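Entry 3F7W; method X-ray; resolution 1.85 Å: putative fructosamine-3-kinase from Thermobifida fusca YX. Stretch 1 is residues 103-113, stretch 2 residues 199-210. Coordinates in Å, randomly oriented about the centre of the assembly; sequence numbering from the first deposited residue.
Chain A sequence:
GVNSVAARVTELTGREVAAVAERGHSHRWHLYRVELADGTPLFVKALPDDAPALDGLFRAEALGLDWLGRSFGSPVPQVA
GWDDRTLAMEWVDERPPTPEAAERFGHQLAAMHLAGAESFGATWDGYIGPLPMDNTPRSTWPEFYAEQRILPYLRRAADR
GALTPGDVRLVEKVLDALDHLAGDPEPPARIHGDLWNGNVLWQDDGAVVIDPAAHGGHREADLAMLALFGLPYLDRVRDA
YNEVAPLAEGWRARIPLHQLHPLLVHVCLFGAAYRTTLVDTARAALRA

Stretch 1 103-113: ERFGHQLAAMH
Stretch 2 (199-210) NVLWQDDGAVVI

Residues 103-113 lie within a longer α-helix, with phi/psi near -60/-43 throughout and backbone hydrogen bonds from i+4 N to i O, such as Gln108 N to Arg104 O at 3.0 Å. Stretch 2 is a β-hairpin lying against this helix. Its two antiparallel strands, the first running through Val200-Trp202 and the second through Ala207-Val209, are joined by a turn at Asp204-Asp205 and paired by Leu201 N to Val208 O (2.7 Å), Val208 N to Leu201 O (2.8 Å) and Gln203 N to Gly206 O (2.9 Å). The helix and the second strand run in broadly the same sense, their axes 46° apart and 6.4 Å at closest approach. The register is set where Phe105 CA and Gly206 CA come within 4.5 Å. Together the stretches bury 410 Å².

Asn199 (phi/psi -103/11) leads in without touching the helix, its O accepting a bond from Ile210 N at 2.9 Å. Val200 (-114/114, chi1 t) is extended and points toward the helix, where its CG1 lies 3.8 Å from Phe105 CE2; a compact branched side chain suits this buried apolar position. Leu201 (-105/110, m, t) is out of reach of the helix. Trp202 (-71/144, chi1 m, chi2 85°) starts sideways, but its CH2 comes within 4.8 Å of Phe105 CD2. Gln203 (-128/173, m, m) turns its amide back on the hairpin, NE2 donating to Trp202 O at 2.8 Å.

The chain turns through Asp204 (-66/-29) and Asp205 (-119/22, chi1 p). The contact at Asp205 uses its backbone: Arg104 NE donates to Asp205 O at 2.9 Å, with the carbonyl oxygen near the guanidinium plane, where N-H groups point. Arg104 reaches it with chi1 m, chi2 t, chi3 p and chi4 86°.

Gly206 adopts phi/psi 144/-149, at which a CB would be jammed against the preceding carbonyl oxygen. That hypothetical CB would also point toward the helix and lie 2.3 Å from Gln108 OE1, a clash. Glycine therefore meets both demands and permits the close approach: Gly206 CA lies 3.3 Å from Gln108 OE1 and 4.1 Å from Arg104 CB.

Ala207 (-148/161) is gripped through backbone and side chain. Its N donates to Gln108 OE1 at 3.0 Å and 163°, the glutamine being m, t with chi3 -78°. A water accepts from Gln108 NE2 (2.9 Å) and donates to Ala207 O (2.7 Å), so both ends of the side-chain amide serve the same strand residue. The small methyl CB sits over one face of the Phe105 ring, 3.9 Å from its centroid and 19° off the normal, a CH-pi contact. Phe105 is t with chi2 46°.

Val208 (-112/138, t) points away from the helix and makes no contact with it. Val209 (-106/133, m) points toward the helix again: its CG1 meets the ring edge, 3.7 Å from Phe105 CE1, while CG2 lies 4.5 Å from SE of selenomethionine Met112 (t, t, p). Ile210 (-126/167, p, t) leaves the interface.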

# COMPACT_ATOMS: atom_id res chain seq x y z
N GLU A 103 -5.19 -15.51 11.57
CA GLU A 103 -6.62 -15.31 11.85
C GLU A 103 -6.88 -13.93 12.45
O GLU A 103 -7.81 -13.22 12.05
CB GLU A 103 -7.13 -16.39 12.80
CG GLU A 103 -7.00 -17.79 12.25
CD GLU A 103 -7.43 -18.83 13.27
OE1 GLU A 103 -8.26 -18.48 14.14
OE2 GLU A 103 -6.92 -19.98 13.21
N ARG A 104 -6.01 -13.52 13.36
CA ARG A 104 -6.20 -12.24 14.02
C ARG A 104 -5.98 -11.09 13.00
O ARG A 104 -6.74 -10.12 12.99
CB ARG A 104 -5.26 -12.13 15.21
CG ARG A 104 -5.63 -13.12 16.35
CD ARG A 104 -4.74 -12.93 17.55
NE ARG A 104 -5.08 -11.66 18.17
CZ ARG A 104 -6.05 -11.49 19.06
NH1 ARG A 104 -6.78 -12.53 19.49
NH2 ARG A 104 -6.29 -10.27 19.54
N PHE A 105 -5.02 -11.27 12.11
CA PHE A 105 -4.73 -10.25 11.09
C PHE A 105 -5.90 -10.08 10.12
O PHE A 105 -6.21 -8.98 9.71
CB PHE A 105 -3.45 -10.62 10.36
CG PHE A 105 -3.02 -9.64 9.32
CD1 PHE A 105 -3.02 -8.27 9.59
CD2 PHE A 105 -2.67 -10.07 8.04
CE1 PHE A 105 -2.60 -7.36 8.60
CE2 PHE A 105 -2.27 -9.18 7.09
CZ PHE A 105 -2.25 -7.81 7.36
N GLY A 106 -6.58 -11.19 9.79
CA GLY A 106 -7.79 -11.13 8.97
C GLY A 106 -8.83 -10.19 9.57
O GLY A 106 -9.40 -9.35 8.89
N HIS A 107 -9.07 -10.33 10.86
CA HIS A 107 -10.00 -9.44 11.56
C HIS A 107 -9.53 -7.98 11.57
O HIS A 107 -10.34 -7.06 11.41
CB HIS A 107 -10.18 -9.92 13.00
CG HIS A 107 -10.90 -11.23 13.13
ND1 HIS A 107 -10.90 -11.96 14.30
CD2 HIS A 107 -11.69 -11.92 12.26
CE1 HIS A 107 -11.64 -13.04 14.14
NE2 HIS A 107 -12.13 -13.05 12.92
N GLN A 108 -8.24 -7.76 11.81
CA GLN A 108 -7.65 -6.44 11.80
C GLN A 108 -7.88 -5.74 10.48
O GLN A 108 -8.24 -4.56 10.44
CB GLN A 108 -6.14 -6.50 12.07
CG GLN A 108 -5.70 -6.95 13.47
CD GLN A 108 -4.20 -6.98 13.59
OE1 GLN A 108 -3.52 -7.93 13.11
NE2 GLN A 108 -3.64 -5.90 14.16
N LEU A 109 -7.62 -6.45 9.39
CA LEU A 109 -7.80 -5.87 8.05
C LEU A 109 -9.25 -5.54 7.73
O LEU A 109 -9.53 -4.53 7.10
CB LEU A 109 -7.27 -6.84 6.97
CG LEU A 109 -5.77 -6.93 6.67
CD1 LEU A 109 -5.59 -8.01 5.55
CD2 LEU A 109 -5.17 -5.58 6.27
N ALA A 110 -10.17 -6.43 8.10
CA ALA A 110 -11.59 -6.17 7.92
C ALA A 110 -12.02 -4.87 8.63
O ALA A 110 -12.73 -4.07 8.05
CB ALA A 110 -12.45 -7.39 8.42
N ALA A 111 -11.60 -4.68 9.87
CA ALA A 111 -11.99 -3.48 10.63
C ALA A 111 -11.38 -2.22 9.99
O ALA A 111 -12.01 -1.17 9.91
CB ALA A 111 -11.58 -3.59 12.09
N MSE A 112 -10.14 -2.36 9.52
CA MSE A 112 -9.42 -1.28 8.85
C MSE A 112 -10.21 -0.86 7.60
O MSE A 112 -10.53 0.32 7.46
CB MSE A 112 -8.00 -1.71 8.43
CG MSE A 112 -7.22 -0.62 7.70
SE MSE A 112 -5.45 -1.26 7.23
CE MSE A 112 -6.03 -2.08 5.55
N HIS A 113 -10.52 -1.81 6.73
CA HIS A 113 -11.27 -1.52 5.51
C HIS A 113 -12.65 -0.90 5.79
O HIS A 113 -13.05 0.08 5.14
CB HIS A 113 -11.48 -2.78 4.70
CG HIS A 113 -10.24 -3.28 4.02
ND1 HIS A 113 -10.15 -4.55 3.49
CD2 HIS A 113 -9.07 -2.67 3.74
CE1 HIS A 113 -8.98 -4.69 2.91
NE2 HIS A 113 -8.28 -3.58 3.08
N ASN A 199 5.24 -5.83 3.10
CA ASN A 199 4.65 -4.73 3.88
C ASN A 199 3.78 -5.23 5.03
O ASN A 199 3.03 -4.47 5.62
CB ASN A 199 3.90 -3.78 2.95
CG ASN A 199 4.83 -2.87 2.15
OD1 ASN A 199 5.98 -2.63 2.55
ND2 ASN A 199 4.34 -2.37 1.00
N VAL A 200 3.85 -6.53 5.30
CA VAL A 200 3.20 -7.20 6.43
C VAL A 200 4.29 -7.71 7.37
O VAL A 200 5.11 -8.58 7.00
CB VAL A 200 2.26 -8.34 5.95
CG1 VAL A 200 1.56 -9.03 7.13
CG2 VAL A 200 1.25 -7.75 4.95
N LEU A 201 4.33 -7.13 8.56
CA LEU A 201 5.27 -7.51 9.59
C LEU A 201 4.53 -8.31 10.65
O LEU A 201 3.69 -7.78 11.39
CB LEU A 201 5.92 -6.29 10.23
CG LEU A 201 6.66 -5.35 9.27
CD1 LEU A 201 7.44 -4.33 10.07
CD2 LEU A 201 7.58 -6.12 8.34
N TRP A 202 4.83 -9.59 10.71
CA TRP A 202 4.13 -10.49 11.60
C TRP A 202 4.50 -10.25 13.07
O TRP A 202 5.65 -9.90 13.41
CB TRP A 202 4.38 -11.94 11.18
CG TRP A 202 3.76 -12.26 9.87
CD1 TRP A 202 4.30 -12.05 8.64
CD2 TRP A 202 2.48 -12.83 9.66
NE1 TRP A 202 3.43 -12.47 7.66
CE2 TRP A 202 2.30 -12.96 8.26
CE3 TRP A 202 1.46 -13.27 10.51
CZ2 TRP A 202 1.15 -13.49 7.70
CZ3 TRP A 202 0.31 -13.80 9.94
CH2 TRP A 202 0.17 -13.92 8.55
N GLN A 203 3.48 -10.41 13.91
CA GLN A 203 3.56 -10.30 15.36
C GLN A 203 2.96 -11.58 15.94
O GLN A 203 2.44 -12.41 15.21
CB GLN A 203 2.74 -9.09 15.80
CG GLN A 203 3.27 -7.75 15.23
CD GLN A 203 4.57 -7.34 15.86
OE1 GLN A 203 4.57 -6.52 16.77
NE2 GLN A 203 5.68 -7.91 15.40
N ASP A 204 3.06 -11.74 17.26
CA ASP A 204 2.46 -12.91 17.92
C ASP A 204 0.95 -12.90 17.84
O ASP A 204 0.32 -13.95 17.83
CB ASP A 204 2.88 -12.95 19.39
CG ASP A 204 4.37 -13.19 19.58
OD1 ASP A 204 4.97 -13.97 18.79
OD2 ASP A 204 4.94 -12.58 20.51
N ASP A 205 0.36 -11.71 17.78
CA ASP A 205 -1.08 -11.53 17.96
C ASP A 205 -1.76 -10.92 16.74
O ASP A 205 -2.85 -10.39 16.85
CB ASP A 205 -1.34 -10.67 19.21
CG ASP A 205 -0.74 -9.27 19.10
OD1 ASP A 205 0.11 -9.03 18.20
OD2 ASP A 205 -1.11 -8.41 19.93
N GLY A 206 -1.15 -11.03 15.57
CA GLY A 206 -1.64 -10.38 14.37
C GLY A 206 -0.47 -9.91 13.55
O GLY A 206 0.59 -10.52 13.57
N ALA A 207 -0.65 -8.81 12.81
CA ALA A 207 0.44 -8.27 12.01
C ALA A 207 0.34 -6.74 11.93
O ALA A 207 -0.72 -6.15 12.20
CB ALA A 207 0.46 -8.87 10.61
N VAL A 208 1.45 -6.13 11.58
CA VAL A 208 1.54 -4.69 11.35
C VAL A 208 1.80 -4.44 9.85
O VAL A 208 2.61 -5.12 9.21
CB VAL A 208 2.66 -4.06 12.22
CG1 VAL A 208 2.92 -2.60 11.84
CG2 VAL A 208 2.30 -4.22 13.72
N VAL A 209 1.10 -3.44 9.32
CA VAL A 209 1.20 -3.09 7.89
C VAL A 209 2.00 -1.81 7.77
O VAL A 209 1.77 -0.85 8.50
CB VAL A 209 -0.20 -2.98 7.20
CG1 VAL A 209 -0.97 -4.30 7.35
CG2 VAL A 209 -1.04 -1.81 7.75
N ILE A 210 2.96 -1.81 6.85
CA ILE A 210 3.89 -0.68 6.71
C ILE A 210 3.89 -0.16 5.28
O ILE A 210 3.34 -0.81 4.36
CB ILE A 210 5.32 -1.05 7.17
CG1 ILE A 210 5.86 -2.22 6.35
CG2 ILE A 210 5.38 -1.32 8.69
CD1 ILE A 210 7.40 -2.40 6.40
O HOH W 1 -0.81 -5.45 14.85